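Local coordinates for uncharacterized protein (Deinococcus radiodurans, PDB 3NQN) that is of unknown function but binds calcium ions and belongs to a family grouped with the Bet v 1-like proteins, at residues 90-96 and 108-114; 65-69 and 80-84. All blocks are in the same frame, centred on the assembly; numbering follows the deposited sequence.

Interaction 1 of 2, residues 90-96 and 108-114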
loop_
_atom_site.group_PDB
_atom_site.type_symbol
_atom_site.label_atom_id
_atom_site.label_comp_id
_atom_site.label_asym_id
_atom_site.label_seq_id
_atom_site.Cartn_x
_atom_site.Cartn_y
_atom_site.Cartn_z
ATOM N N TRP A 90 11.101 -1.435 -2.607
ATOM C CA TRP A 90 11.296 -0.726 -1.365
ATOM C C TRP A 90 12.448 0.266 -1.529
ATOM O O TRP A 90 13.118 0.274 -2.555
ATOM C CB TRP A 90 11.559 -1.704 -0.211
ATOM C CG TRP A 90 12.790 -2.642 -0.410
ATOM C CD1 TRP A 90 12.841 -3.776 -1.158
ATOM C CD2 TRP A 90 14.063 -2.536 0.246
ATOM N NE1 TRP A 90 14.087 -4.364 -1.058
ATOM C CE2 TRP A 90 14.860 -3.611 -0.211
ATOM C CE3 TRP A 90 14.631 -1.595 1.130
ATOM C CZ2 TRP A 90 16.180 -3.797 0.210
ATOM C CZ3 TRP A 90 15.939 -1.781 1.550
ATOM C CH2 TRP A 90 16.705 -2.877 1.085
ATOM N N VAL A 91 12.610 1.136 -0.543
ATOM C CA VAL A 91 13.636 2.159 -0.575
ATOM C C VAL A 91 14.519 2.077 0.670
ATOM O O VAL A 91 14.027 1.778 1.769
ATOM C CB VAL A 91 12.984 3.585 -0.627
ATOM C CG1 VAL A 91 14.051 4.690 -0.479
ATOM C CG2 VAL A 91 12.186 3.763 -1.912
ATOM N N ALA A 92 15.823 2.279 0.467
ATOM C CA ALA A 92 16.808 2.403 1.553
ATOM C C ALA A 92 17.114 3.887 1.725
ATOM O O ALA A 92 17.631 4.514 0.804
ATOM C CB ALA A 92 18.063 1.686 1.207
ATOM N N VAL A 93 16.773 4.432 2.900
ATOM C CA VAL A 93 17.010 5.830 3.234
ATOM C C VAL A 93 18.146 5.943 4.247
ATOM O O VAL A 93 18.077 5.381 5.354
ATOM C CB VAL A 93 15.758 6.489 3.816
ATOM C CG1 VAL A 93 16.065 7.957 4.253
ATOM C CG2 VAL A 93 14.607 6.465 2.797
ATOM N N SER A 94 19.228 6.581 3.837
ATOM C CA SER A 94 20.387 6.793 4.710
ATOM C C SER A 94 20.594 8.283 4.879
ATOM O O SER A 94 20.245 9.057 4.006
ATOM C CB SER A 94 21.650 6.191 4.099
ATOM O OG SER A 94 21.461 4.861 3.679
ATOM N N GLY A 95 21.151 8.673 6.017
ATOM C CA GLY A 95 21.441 10.070 6.280
ATOM C C GLY A 95 22.428 10.258 7.411
ATOM O O GLY A 95 22.535 9.409 8.335
ATOM N N GLN A 96 23.198 11.335 7.321
ATOM C CA GLN A 96 24.140 11.689 8.349
ATOM C C GLN A 96 24.004 13.184 8.620
ATOM O O GLN A 96 23.832 13.987 7.687
ATOM C CB GLN A 96 25.584 11.356 7.944
ATOM C CG GLN A 96 25.823 9.904 7.404
ATOM C CD GLN A 96 25.405 9.744 5.943
ATOM O OE1 GLN A 96 25.663 10.609 5.125
ATOM N NE2 GLN A 96 24.776 8.601 5.615
ATOM N N ALA A 108 23.708 15.099 4.933
ATOM C CA ALA A 108 23.879 14.332 3.721
ATOM C C ALA A 108 22.847 13.191 3.767
ATOM O O ALA A 108 22.745 12.473 4.787
ATOM C CB ALA A 108 25.295 13.753 3.635
ATOM N N PHE A 109 22.077 13.050 2.699
ATOM C CA PHE A 109 21.101 11.959 2.573
ATOM C C PHE A 109 21.335 11.173 1.324
ATOM O O PHE A 109 21.725 11.735 0.297
ATOM C CB PHE A 109 19.690 12.503 2.549
ATOM C CG PHE A 109 19.245 13.053 3.856
ATOM C CD1 PHE A 109 18.662 12.226 4.803
ATOM C CD2 PHE A 109 19.469 14.382 4.174
ATOM C CE1 PHE A 109 18.286 12.709 6.028
ATOM C CE2 PHE A 109 19.083 14.878 5.403
ATOM C CZ PHE A 109 18.491 14.027 6.337
ATOM N N GLN A 110 21.131 9.858 1.408
ATOM C CA GLN A 110 21.247 8.982 0.221
ATOM C C GLN A 110 20.016 8.071 0.156
ATOM O O GLN A 110 19.501 7.627 1.190
ATOM C CB GLN A 110 22.541 8.148 0.239
ATOM C CG GLN A 110 23.836 8.943 0.530
ATOM C CD GLN A 110 24.059 9.203 2.017
ATOM O OE1 GLN A 110 23.778 8.361 2.852
ATOM N NE2 GLN A 110 24.578 10.374 2.341
ATOM N N PHE A 111 19.500 7.876 -1.061
ATOM C CA PHE A 111 18.337 7.043 -1.294
ATOM C C PHE A 111 18.654 6.045 -2.360
ATOM O O PHE A 111 19.297 6.375 -3.357
ATOM C CB PHE A 111 17.149 7.878 -1.782
ATOM C CG PHE A 111 16.709 8.911 -0.832
ATOM C CD1 PHE A 111 17.307 10.175 -0.831
ATOM C CD2 PHE A 111 15.663 8.669 0.038
ATOM C CE1 PHE A 111 16.882 11.148 0.034
ATOM C CE2 PHE A 111 15.230 9.642 0.896
ATOM C CZ PHE A 111 15.844 10.893 0.899
ATOM N N GLN A 112 18.207 4.809 -2.153
ATOM C CA GLN A 112 18.376 3.758 -3.138
ATOM C C GLN A 112 17.038 3.010 -3.267
ATOM O O GLN A 112 16.459 2.595 -2.274
ATOM C CB GLN A 112 19.509 2.804 -2.708
ATOM C CG GLN A 112 19.679 1.544 -3.587
ATOM C CD GLN A 112 20.503 1.788 -4.840
ATOM O OE1 GLN A 112 21.438 2.590 -4.838
ATOM N NE2 GLN A 112 20.190 1.059 -5.903
ATOM N N ALA A 113 16.524 2.904 -4.485
ATOM C CA ALA A 113 15.292 2.149 -4.723
ATOM C C ALA A 113 15.714 0.731 -5.070
ATOM O O ALA A 113 16.626 0.538 -5.848
ATOM C CB ALA A 113 14.483 2.756 -5.854
ATOM N N HIS A 114 15.090 -0.245 -4.421
ATOM C CA HIS A 114 15.380 -1.646 -4.643
ATOM C C HIS A 114 14.177 -2.295 -5.326
ATOM O O HIS A 114 13.129 -2.432 -4.727
ATOM C CB HIS A 114 15.665 -2.343 -3.310
ATOM C CG HIS A 114 16.981 -1.962 -2.698
ATOM N ND1 HIS A 114 18.144 -2.669 -2.930
ATOM C CD2 HIS A 114 17.314 -0.960 -1.852
ATOM C CE1 HIS A 114 19.138 -2.108 -2.264
ATOM N NE2 HIS A 114 18.663 -1.066 -1.607
#

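Interaction 2 of 2, residues 65-69 and 80-84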
loop_
_atom_site.group_PDB
_atom_site.type_symbol
_atom_site.label_atom_id
_atom_site.label_comp_id
_atom_site.label_asym_id
_atom_site.label_seq_id
_atom_site.Cartn_x
_atom_site.Cartn_y
_atom_site.Cartn_z
ATOM N N PRO A 65 7.966 1.155 0.818
ATOM C CA PRO A 65 8.313 1.446 2.185
ATOM C C PRO A 65 9.825 1.588 2.407
ATOM O O PRO A 65 10.635 1.183 1.552
ATOM C CB PRO A 65 7.773 0.233 2.940
ATOM C CG PRO A 65 7.860 -0.875 1.960
ATOM C CD PRO A 65 7.601 -0.264 0.627
ATOM N N PHE A 66 10.173 2.237 3.507
ATOM C CA PHE A 66 11.535 2.257 4.012
ATOM C C PHE A 66 11.446 2.193 5.514
ATOM O O PHE A 66 10.411 2.540 6.108
ATOM C CB PHE A 66 12.296 3.519 3.601
ATOM C CG PHE A 66 11.861 4.775 4.343
ATOM C CD1 PHE A 66 12.460 5.132 5.556
ATOM C CD2 PHE A 66 10.887 5.597 3.822
ATOM C CE1 PHE A 66 12.065 6.270 6.231
ATOM C CE2 PHE A 66 10.486 6.732 4.503
ATOM C CZ PHE A 66 11.080 7.060 5.717
ATOM N N ARG A 67 12.528 1.733 6.121
ATOM C CA ARG A 67 12.670 1.703 7.548
ATOM C C ARG A 67 14.169 1.841 7.839
ATOM O O ARG A 67 15.003 1.112 7.259
ATOM C CB ARG A 67 12.125 0.399 8.110
ATOM C CG ARG A 67 11.918 0.400 9.609
ATOM C CD ARG A 67 11.127 -0.854 10.068
ATOM N NE ARG A 67 10.655 -0.728 11.455
ATOM C CZ ARG A 67 9.379 -0.530 11.825
ATOM N NH1 ARG A 67 8.399 -0.443 10.919
ATOM N NH2 ARG A 67 9.082 -0.427 13.113
ATOM N N SER A 68 14.511 2.767 8.715
ATOM C CA SER A 68 15.900 3.030 9.048
ATOM C C SER A 68 16.127 3.107 10.562
ATOM O O SER A 68 15.282 3.581 11.308
ATOM C CB SER A 68 16.353 4.326 8.415
ATOM O OG SER A 68 16.250 4.290 6.994
ATOM N N GLU A 69 17.297 2.663 10.978
ATOM C CA GLU A 69 17.716 2.700 12.371
ATOM C C GLU A 69 18.277 4.079 12.684
ATOM O O GLU A 69 19.028 4.654 11.877
ATOM C CB GLU A 69 18.794 1.631 12.593
ATOM C CG GLU A 69 19.372 1.570 13.996
ATOM C CD GLU A 69 20.575 0.631 14.085
ATOM O OE1 GLU A 69 21.034 0.144 13.020
ATOM O OE2 GLU A 69 21.072 0.399 15.212
ATOM N N ARG A 80 20.471 4.696 9.379
ATOM C CA ARG A 80 21.052 3.571 8.670
ATOM C C ARG A 80 19.924 2.621 8.239
ATOM O O ARG A 80 19.151 2.182 9.055
ATOM C CB ARG A 80 22.057 2.868 9.546
ATOM C CG ARG A 80 23.274 3.707 9.798
ATOM C CD ARG A 80 24.292 2.996 10.637
ATOM N NE ARG A 80 25.378 3.901 11.000
ATOM C CZ ARG A 80 26.222 3.695 12.002
ATOM N NH1 ARG A 80 26.120 2.601 12.759
ATOM N NH2 ARG A 80 27.172 4.578 12.252
ATOM N N PRO A 81 19.816 2.358 6.920
ATOM C CA PRO A 81 18.678 1.646 6.344
ATOM C C PRO A 81 18.609 0.190 6.702
ATOM O O PRO A 81 19.642 -0.465 6.841
ATOM C CB PRO A 81 18.907 1.790 4.830
ATOM C CG PRO A 81 20.352 1.925 4.684
ATOM C CD PRO A 81 20.802 2.717 5.887
ATOM N N LEU A 82 17.391 -0.305 6.877
ATOM C CA LEU A 82 17.171 -1.724 7.090
ATOM C C LEU A 82 16.730 -2.361 5.782
ATOM O O LEU A 82 16.051 -1.734 4.963
ATOM C CB LEU A 82 16.135 -1.957 8.182
ATOM C CG LEU A 82 16.529 -1.403 9.555
ATOM C CD1 LEU A 82 15.521 -1.828 10.589
ATOM C CD2 LEU A 82 17.944 -1.870 9.943
ATOM N N THR A 83 17.150 -3.597 5.578
ATOM C CA THR A 83 16.797 -4.355 4.400
ATOM C C THR A 83 15.355 -4.825 4.521
ATOM O O THR A 83 14.961 -5.379 5.552
ATOM C CB THR A 83 17.705 -5.585 4.263
ATOM O OG1 THR A 83 19.069 -5.163 4.228
ATOM C CG2 THR A 83 17.389 -6.374 2.990
ATOM N N LEU A 84 14.559 -4.583 3.486
ATOM C CA LEU A 84 13.171 -5.055 3.467
ATOM C C LEU A 84 13.054 -6.215 2.458
ATOM O O LEU A 84 14.021 -6.559 1.801
ATOM C CB LEU A 84 12.209 -3.895 3.170
ATOM C CG LEU A 84 12.332 -2.708 4.143
ATOM C CD1 LEU A 84 11.334 -1.614 3.794
ATOM C CD2 LEU A 84 12.145 -3.148 5.581
HETATM O O HOH W 1 14.549 0.412 4.233
#

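Interaction 1 of 2, residues 90-96 and 108-114
Trp90 and His114 stack at one end of this antiparallel beta hairpin, and Gln96 and Gln110 join their amides near the other. Strands 90-99 and 104-114 are neighbours in the sheet of a protein whose family is placed in the Bet v 1-like clan, and helix 122-153 packs against the face bearing Phe109, Phe111 and Ala113. The segments run antiparallel throughout, with paired backbone hydrogen bonds at Trp90-His114, Ala92-Gln112, Ser94-Gln110 and Gln96-Ala108.

The stack is offset: the six-membered ring of Trp90 and the imidazole of His114 have centroids 4.1 Å apart and planes only 7° apart. His114 CB adds a CH-pi contact over the five-membered ring, lying 3.4 Å from Trp90 NE1. The indole gets there through a chi1 of 58°, which sets CG between the backbone N and carbonyl carbon and lets the ring lean over its neighbour. An alanine here would remove the stacked indole, and the His114 ring would probably be freer to turn.

On the helix-facing side, Val93 and Phe111 point the same way, side by side, with Val93 CG2 3.7 Å from Phe111 CD2. Val91 CG1 comes instead to the edge of that ring. Gly95 lies opposite Phe109, whose CD1 is 3.8 Å from Gly95 CA.

The two glutamine chains, each bent at chi2, cross nearly at right angles, yet their amide planes lie within 8° of each other. The pairing is reciprocal: Gln110 NE2 donates to Gln96 OE1 at 3.0 Å, and Gln96 NE2 to Gln110 OE1 at 2.9 Å, each on an in-plane lone pair of the accepting oxygen.

Interaction 2 of 2, residues 65-69 and 80-84
Segments 65-69 and 80-84, from a beta hairpin of strands 60-73 and 76-81, start as an antiparallel pair at Glu69-Arg80 and Ser68-Pro81 and then diverge, their end-to-end directions 141° apart. Glu69 N donates to Arg80 O at 2.7 Å and Arg80 N returns a bond to Glu69 O. Leu82 N then reaches Arg67 O at 2.8 Å, in the carbonyl plane. Beyond it the chains part, and a water bridges them, accepting from Arg67 N at 3.1 Å and lying 2.7 Å from Leu82 O.

Side chains meet the opposite backbone more than each other. Leu82 CB lies against Arg67 O at 3.4 Å, and Ser68 OG is 3.6 Å from Pro81 CA. Farther along, Leu84 reaches back to Pro65: with CG opposite its own carbonyl carbon (chi1 -56°), Leu84 CD1 comes to 4.0 Å from Pro65 CG. The guanidinium groups lead away from the contact, Arg80 NE to a salt bridge with Glu78 and Arg67 to Gln47 and the ring of Trp49.

Direct backbone bonds thus run from Glu69-Arg80 to Arg67-Leu82 and stop there; water continues the link between Arg67 and Leu82, and the Pro65 end is met by the apolar tip of Leu84.

How the interactions relate
Both contacts belong to antiparallel hairpins of one sheet, closed one after the other along the chain and joined where strand 90-99 meets its neighbours. Ser68 OG probably bonds to Val93 O, and Val91 N to Pro65 O, while Pro81 CD packs on Ser94 OG. Interaction 1 is the more regular and deeper: its centre lies about 6 Å from that of the chain, against about 10 Å for interaction 2, and six of its touching residues are buried rather than two. Its aromatic and amide pairs lie on the partly exposed face, its apolar packing on the buried face against helix 122-153. Interaction 2, nearer the surface, depends chiefly on backbone bonds and a bridging water.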